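PDB 3KZW: cytosol aminopeptidase from Staphylococcus aureus subsp. aureus, which probably removes amino acids, leucine among them, from the N-terminus of peptides as a metal-dependent aminopeptidase of the leucyl aminopeptidase family. Local coordinates for residues V399-S411 with V427-T439. Sequence-based numbering, arbitrary orientation.
Sequences VALGDDKAAAFES and VDEMVFELPITAT
Strands 406-411 and 431-433 pair in parallel as the two strands of a beta-alpha-beta unit whose crossover is helix 414-426. Four backbone hydrogen bonds join them: Ala406 N to Met430 O (2.8 Å), Phe432 N to Ala406 O, Ala408 N to Phe432 O, and Leu434 N to Ala408 O (2.9 Å). Toward the crossover helix, Val431 sets CG1 3.7 Å from Ala408 CB; Ala408 lies against Leu417 and Val431 against Ser424, small side chains that let the helix come close. On the other face, the CD1 methyl of Leu434 meets Ala407 CB at 3.8 Å. With CG anti to the carbonyl carbon (chi1 -56°), the Phe409 ring swings toward the second strand, bringing CE2 within 3.4 Å of Leu434 CB, while Ile436 CD1 packs on Phe409 CB. At the opposite end the flexible Met430 lays its thioether against the aliphatic part of Lys405, SD 3.9 Å from CG, and Lys405 CD approaches CE2 of the Phe432 ring obliquely. Lys405 NZ donates to Leu401 O and forms salt bridges with Asp404 OD1 (3.0 Å) and Glu440 of a second subunit, whose Thr439 bonds Asp404 OD2. Where the strands diverge, water 1 donates to OE2 of both Glu410 and Glu433, which probably eases the repulsion between these carboxylates. Strand 406-411 lies between 431-433 and antiparallel 478-482, a beta-alpha-beta crossover in the mixed sheet of the alpha/beta catalytic domain.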
ATOM      1  N   VAL A 399      18.971  -6.019   1.191  1.00  2.62           N
ATOM      2  CA  VAL A 399      18.065  -7.099   1.592  1.00  2.62           C
ATOM      3  C   VAL A 399      18.823  -8.422   1.711  1.00  2.58           C
ATOM      4  O   VAL A 399      18.553  -9.223   2.605  1.00  2.56           O
ATOM      5  CB  VAL A 399      16.869  -7.235   0.612  1.00  2.62           C
ATOM      6  CG1 VAL A 399      15.941  -8.378   1.023  1.00  2.64           C
ATOM      7  CG2 VAL A 399      16.085  -5.931   0.543  1.00  2.54           C
ATOM      8  N   ALA A 400      19.792  -8.615   0.820  1.00  2.63           N
ATOM      9  CA  ALA A 400      20.608  -9.828   0.773  1.00  2.61           C
ATOM     10  C   ALA A 400      21.546  -9.980   1.972  1.00  2.67           C
ATOM     11  O   ALA A 400      21.492 -10.986   2.681  1.00  2.71           O
ATOM     12  CB  ALA A 400      21.403  -9.875  -0.522  1.00  2.59           C
ATOM     13  N   LEU A 401      22.394  -8.978   2.198  1.00  2.65           N
ATOM     14  CA  LEU A 401      23.490  -9.098   3.160  1.00  2.62           C
ATOM     15  C   LEU A 401      23.335  -8.245   4.419  1.00  2.66           C
ATOM     16  O   LEU A 401      24.142  -8.349   5.346  1.00  2.69           O
ATOM     17  CB  LEU A 401      24.828  -8.784   2.478  1.00  2.59           C
ATOM     18  CG  LEU A 401      25.247  -9.638   1.271  1.00  2.60           C
ATOM     19  CD1 LEU A 401      26.507  -9.080   0.642  1.00  2.63           C
ATOM     20  CD2 LEU A 401      25.450 -11.101   1.641  1.00  2.54           C
ATOM     21  N   GLY A 402      22.301  -7.411   4.456  1.00  2.62           N
ATOM     22  CA  GLY A 402      22.119  -6.481   5.567  1.00  2.64           C
ATOM     23  C   GLY A 402      22.745  -5.138   5.261  1.00  2.64           C
ATOM     24  O   GLY A 402      23.441  -4.982   4.259  1.00  2.64           O
ATOM     25  N   ASP A 403      22.503  -4.168   6.136  1.00  2.72           N
ATOM     26  CA  ASP A 403      22.957  -2.798   5.925  1.00  2.71           C
ATOM     27  C   ASP A 403      24.455  -2.587   6.158  1.00  2.71           C
ATOM     28  O   ASP A 403      25.017  -1.592   5.707  1.00  2.77           O
ATOM     29  CB  ASP A 403      22.166  -1.845   6.821  1.00  2.75           C
ATOM     30  CG  ASP A 403      22.207  -0.419   6.321  1.00  3.05           C
ATOM     31  OD1 ASP A 403      21.476  -0.107   5.347  1.00  3.22           O
ATOM     32  OD2 ASP A 403      22.978   0.390   6.890  1.00  3.11           O
ATOM     33  N   ASP A 404      25.099  -3.517   6.858  1.00  2.68           N
ATOM     34  CA  ASP A 404      26.484  -3.324   7.299  1.00  2.66           C
ATOM     35  C   ASP A 404      27.543  -4.083   6.485  1.00  2.67           C
ATOM     36  O   ASP A 404      28.731  -4.033   6.811  1.00  2.66           O
ATOM     37  CB  ASP A 404      26.612  -3.654   8.792  1.00  2.67           C
ATOM     38  CG  ASP A 404      26.102  -5.048   9.140  1.00  2.76           C
ATOM     39  OD1 ASP A 404      25.517  -5.729   8.270  1.00  2.73           O
ATOM     40  OD2 ASP A 404      26.286  -5.461  10.306  1.00  2.94           O
ATOM     41  N   LYS A 405      27.110  -4.782   5.438  1.00  2.65           N
ATOM     42  CA  LYS A 405      28.011  -5.579   4.604  1.00  2.60           C
ATOM     43  C   LYS A 405      27.927  -5.152   3.143  1.00  2.59           C
ATOM     44  O   LYS A 405      26.862  -4.760   2.669  1.00  2.64           O
ATOM     45  CB  LYS A 405      27.681  -7.069   4.723  1.00  2.60           C
ATOM     46  CG  LYS A 405      27.619  -7.594   6.144  1.00  2.58           C
ATOM     47  CD  LYS A 405      27.146  -9.034   6.177  1.00  2.54           C
ATOM     48  CE  LYS A 405      26.581  -9.394   7.540  1.00  2.59           C
ATOM     49  NZ  LYS A 405      25.312  -8.675   7.842  1.00  2.54           N
ATOM     50  N   ALA A 406      29.050  -5.232   2.435  1.00  2.57           N
ATOM     51  CA  ALA A 406      29.099  -4.894   1.013  1.00  2.58           C
ATOM     52  C   ALA A 406      28.997  -6.138   0.135  1.00  2.64           C
ATOM     53  O   ALA A 406      29.461  -7.219   0.517  1.00  2.68           O
ATOM     54  CB  ALA A 406      30.368  -4.132   0.695  1.00  2.57           C
ATOM     55  N   ALA A 407      28.389  -5.978  -1.038  1.00  2.62           N
ATOM     56  CA  ALA A 407      28.265  -7.070  -2.000  1.00  2.65           C
ATOM     57  C   ALA A 407      29.316  -6.936  -3.090  1.00  2.66           C
ATOM     58  O   ALA A 407      29.423  -5.887  -3.729  1.00  2.73           O
ATOM     59  CB  ALA A 407      26.871  -7.098  -2.606  1.00  2.61           C
ATOM     60  N   ALA A 408      30.092  -7.998  -3.291  1.00  2.62           N
ATOM     61  CA  ALA A 408      31.133  -8.016  -4.314  1.00  2.61           C
ATOM     62  C   ALA A 408      30.820  -9.032  -5.411  1.00  2.62           C
ATOM     63  O   ALA A 408      30.360 -10.142  -5.133  1.00  2.57           O
ATOM     64  CB  ALA A 408      32.483  -8.301  -3.688  1.00  2.59           C
ATOM     65  N   PHE A 409      31.065  -8.632  -6.657  1.00  2.63           N
ATOM     66  CA  PHE A 409      30.826  -9.480  -7.821  1.00  2.64           C
ATOM     67  C   PHE A 409      32.074  -9.524  -8.689  1.00  2.67           C
ATOM     68  O   PHE A 409      32.669  -8.484  -8.976  1.00  2.70           O
ATOM     69  CB  PHE A 409      29.675  -8.928  -8.661  1.00  2.64           C
ATOM     70  CG  PHE A 409      28.385  -8.754  -7.908  1.00  2.72           C
ATOM     71  CD1 PHE A 409      28.150  -7.607  -7.151  1.00  2.64           C
ATOM     72  CD2 PHE A 409      27.388  -9.719  -7.990  1.00  2.66           C
ATOM     73  CE1 PHE A 409      26.952  -7.437  -6.469  1.00  2.67           C
ATOM     74  CE2 PHE A 409      26.186  -9.556  -7.318  1.00  2.64           C
ATOM     75  CZ  PHE A 409      25.966  -8.414  -6.553  1.00  2.66           C
ATOM     76  N   GLU A 410      32.472 -10.720  -9.110  1.00  2.64           N
ATOM     77  CA  GLU A 410      33.628 -10.851  -9.992  1.00  2.69           C
ATOM     78  C   GLU A 410      33.232 -11.263 -11.404  1.00  2.72           C
ATOM     79  O   GLU A 410      32.273 -12.012 -11.611  1.00  2.74           O
ATOM     80  CB  GLU A 410      34.699 -11.796  -9.412  1.00  2.65           C
ATOM     81  CG  GLU A 410      34.308 -13.275  -9.309  1.00  2.70           C
ATOM     82  CD  GLU A 410      34.523 -14.057 -10.603  1.00  2.78           C
ATOM     83  OE1 GLU A 410      35.279 -13.585 -11.484  1.00  2.86           O
ATOM     84  OE2 GLU A 410      33.936 -15.153 -10.737  1.00  2.87           O
ATOM     85  N   SER A 411      33.990 -10.760 -12.367  1.00  2.74           N
ATOM     86  CA  SER A 411      33.841 -11.130 -13.759  1.00  2.69           C
ATOM     87  C   SER A 411      35.244 -11.213 -14.350  1.00  2.71           C
ATOM     88  O   SER A 411      35.895 -10.185 -14.565  1.00  2.80           O
ATOM     89  CB  SER A 411      32.992 -10.092 -14.489  1.00  2.64           C
ATOM     90  OG  SER A 411      32.946 -10.355 -15.877  1.00  2.75           O
ATOM     91  N   VAL A 427      40.806  -5.883   7.844  1.00  2.69           N
ATOM     92  CA  VAL A 427      40.752  -4.446   8.136  1.00  2.65           C
ATOM     93  C   VAL A 427      39.366  -3.977   8.596  1.00  2.63           C
ATOM     94  O   VAL A 427      39.008  -2.806   8.438  1.00  2.63           O
ATOM     95  CB  VAL A 427      41.266  -3.573   6.950  1.00  2.65           C
ATOM     96  CG1 VAL A 427      42.750  -3.828   6.695  1.00  2.63           C
ATOM     97  CG2 VAL A 427      40.443  -3.805   5.687  1.00  2.65           C
ATOM     98  N   ASP A 428      38.607  -4.905   9.179  1.00  2.63           N
ATOM     99  CA  ASP A 428      37.282  -4.634   9.756  1.00  2.66           C
ATOM    100  C   ASP A 428      36.268  -4.056   8.757  1.00  2.66           C
ATOM    101  O   ASP A 428      35.523  -3.125   9.073  1.00  2.71           O
ATOM    102  CB  ASP A 428      37.397  -3.749  11.011  1.00  2.66           C
ATOM    103  CG  ASP A 428      36.119  -3.724  11.832  1.00  2.75           C
ATOM    104  OD1 ASP A 428      35.549  -4.807  12.084  1.00  2.80           O
ATOM    105  OD2 ASP A 428      35.682  -2.620  12.228  1.00  2.70           O
ATOM    106  N   GLU A 429      36.252  -4.609   7.546  1.00  2.64           N
ATOM    107  CA  GLU A 429      35.266  -4.233   6.535  1.00  2.64           C
ATOM    108  C   GLU A 429      34.603  -5.478   5.951  1.00  2.65           C
ATOM    109  O   GLU A 429      35.245  -6.281   5.278  1.00  2.71           O
ATOM    110  CB  GLU A 429      35.892  -3.371   5.431  1.00  2.60           C
ATOM    111  CG  GLU A 429      36.240  -1.952   5.878  1.00  2.77           C
ATOM    112  CD  GLU A 429      36.465  -0.985   4.720  1.00  2.89           C
ATOM    113  OE1 GLU A 429      37.271  -1.288   3.810  1.00  2.89           O
ATOM    114  OE2 GLU A 429      35.842   0.096   4.734  1.00  2.94           O
ATOM    115  N   MET A 430      33.314  -5.635   6.226  1.00  2.65           N
ATOM    116  CA  MET A 430      32.573  -6.806   5.777  1.00  2.64           C
ATOM    117  C   MET A 430      32.192  -6.721   4.299  1.00  2.64           C
ATOM    118  O   MET A 430      31.364  -5.902   3.899  1.00  2.67           O
ATOM    119  CB  MET A 430      31.344  -7.039   6.657  1.00  2.61           C
ATOM    120  CG  MET A 430      31.689  -7.558   8.040  1.00  2.59           C
ATOM    121  SD  MET A 430      30.236  -7.999   9.002  1.00  3.02           S
ATOM    122  CE  MET A 430      29.604  -6.383   9.469  1.00  2.68           C
ATOM    123  N   VAL A 431      32.829  -7.570   3.495  1.00  2.67           N
ATOM    124  CA  VAL A 431      32.555  -7.671   2.063  1.00  2.64           C
ATOM    125  C   VAL A 431      32.351  -9.145   1.724  1.00  2.61           C
ATOM    126  O   VAL A 431      33.152  -9.991   2.116  1.00  2.60           O
ATOM    127  CB  VAL A 431      33.714  -7.095   1.206  1.00  2.66           C
ATOM    128  CG1 VAL A 431      33.320  -7.040  -0.261  1.00  2.63           C
ATOM    129  CG2 VAL A 431      34.122  -5.703   1.687  1.00  2.69           C
ATOM    130  N   PHE A 432      31.271  -9.451   1.011  1.00  2.63           N
ATOM    131  CA  PHE A 432      30.971 -10.834   0.642  1.00  2.62           C
ATOM    132  C   PHE A 432      30.540 -10.977  -0.815  1.00  2.65           C
ATOM    133  O   PHE A 432      29.957 -10.060  -1.397  1.00  2.69           O
ATOM    134  CB  PHE A 432      29.936 -11.440   1.593  1.00  2.58           C
ATOM    135  CG  PHE A 432      30.438 -11.605   2.998  1.00  2.62           C
ATOM    136  CD1 PHE A 432      31.184 -12.721   3.357  1.00  2.62           C
ATOM    137  CD2 PHE A 432      30.183 -10.634   3.961  1.00  2.68           C
ATOM    138  CE1 PHE A 432      31.663 -12.876   4.654  1.00  2.59           C
ATOM    139  CE2 PHE A 432      30.656 -10.778   5.264  1.00  2.60           C
ATOM    140  CZ  PHE A 432      31.397 -11.903   5.608  1.00  2.63           C
ATOM    141  N   GLU A 433      30.843 -12.135  -1.397  1.00  2.66           N
ATOM    142  CA  GLU A 433      30.585 -12.378  -2.810  1.00  2.63           C
ATOM    143  C   GLU A 433      29.141 -12.785  -3.088  1.00  2.68           C
ATOM    144  O   GLU A 433      28.544 -13.567  -2.344  1.00  2.68           O
ATOM    145  CB  GLU A 433      31.546 -13.437  -3.365  1.00  2.60           C
ATOM    146  CG  GLU A 433      31.535 -13.547  -4.894  1.00  2.67           C
ATOM    147  CD  GLU A 433      32.368 -14.704  -5.439  1.00  2.78           C
ATOM    148  OE1 GLU A 433      33.036 -15.408  -4.644  1.00  2.80           O
ATOM    149  OE2 GLU A 433      32.347 -14.907  -6.675  1.00  2.56           O
ATOM    150  N   LEU A 434      28.593 -12.228  -4.163  1.00  2.69           N
ATOM    151  CA  LEU A 434      27.358 -12.711  -4.767  1.00  2.62           C
ATOM    152  C   LEU A 434      27.656 -13.084  -6.223  1.00  2.62           C
ATOM    153  O   LEU A 434      28.551 -12.501  -6.837  1.00  2.63           O
ATOM    154  CB  LEU A 434      26.262 -11.647  -4.682  1.00  2.64           C
ATOM    155  CG  LEU A 434      25.745 -11.234  -3.301  1.00  2.57           C
ATOM    156  CD1 LEU A 434      24.723 -10.126  -3.437  1.00  2.55           C
ATOM    157  CD2 LEU A 434      25.146 -12.412  -2.556  1.00  2.55           C
ATOM    158  N   PRO A 435      26.915 -14.059  -6.782  1.00  2.62           N
ATOM    159  CA  PRO A 435      27.283 -14.595  -8.093  1.00  2.60           C
ATOM    160  C   PRO A 435      26.702 -13.848  -9.298  1.00  2.62           C
ATOM    161  O   PRO A 435      25.687 -13.162  -9.177  1.00  2.67           O
ATOM    162  CB  PRO A 435      26.716 -16.012  -8.048  1.00  2.57           C
ATOM    163  CG  PRO A 435      25.523 -15.907  -7.169  1.00  2.59           C
ATOM    164  CD  PRO A 435      25.759 -14.772  -6.205  1.00  2.59           C
ATOM    165  N   ILE A 436      27.371 -13.981 -10.443  1.00  2.65           N
ATOM    166  CA  ILE A 436      26.808 -13.619 -11.742  1.00  2.60           C
ATOM    167  C   ILE A 436      26.783 -14.894 -12.579  1.00  2.63           C
ATOM    168  O   ILE A 436      27.835 -15.398 -12.983  1.00  2.69           O
ATOM    169  CB  ILE A 436      27.636 -12.538 -12.476  1.00  2.56           C
ATOM    170  CG1 ILE A 436      27.832 -11.298 -11.599  1.00  2.64           C
ATOM    171  CG2 ILE A 436      26.964 -12.159 -13.792  1.00  2.57           C
ATOM    172  CD1 ILE A 436      28.890 -10.332 -12.117  1.00  2.58           C
ATOM    173  N   THR A 437      25.585 -15.417 -12.831  1.00  2.62           N
ATOM    174  CA  THR A 437      25.436 -16.676 -13.558  1.00  2.61           C
ATOM    175  C   THR A 437      24.943 -16.471 -14.992  1.00  2.64           C
ATOM    176  O   THR A 437      24.723 -15.339 -15.427  1.00  2.66           O
ATOM    177  CB  THR A 437      24.492 -17.659 -12.826  1.00  2.62           C
ATOM    178  OG1 THR A 437      23.140 -17.199 -12.928  1.00  2.60           O
ATOM    179  CG2 THR A 437      24.884 -17.806 -11.358  1.00  2.62           C
ATOM    180  N   ALA A 438      24.774 -17.578 -15.715  1.00  2.67           N
ATOM    181  CA  ALA A 438      24.248 -17.563 -17.078  1.00  2.64           C
ATOM    182  C   ALA A 438      22.870 -16.905 -17.150  1.00  2.68           C
ATOM    183  O   ALA A 438      22.540 -16.257 -18.145  1.00  2.76           O
ATOM    184  CB  ALA A 438      24.198 -18.974 -17.636  1.00  2.60           C
ATOM    185  N   THR A 439      22.081 -17.074 -16.088  1.00  2.66           N
ATOM    186  CA  THR A 439      20.761 -16.459 -15.965  1.00  2.65           C
ATOM    187  C   THR A 439      20.829 -14.941 -16.141  1.00  2.68           C
ATOM    188  O   THR A 439      20.092 -14.371 -16.948  1.00  2.62           O
ATOM    189  CB  THR A 439      20.113 -16.806 -14.602  1.00  2.67           C
ATOM    190  OG1 THR A 439      19.942 -18.224 -14.504  1.00  2.69           O
ATOM    191  CG2 THR A 439      18.753 -16.123 -14.437  1.00  2.67           C
TER
HETATM  192  O   HOH W   1      33.966 -16.364  -8.391  1.00  2.90           O
HETATM  193  O   HOH W   2      31.079 -13.055  -8.631  1.00 10.55           O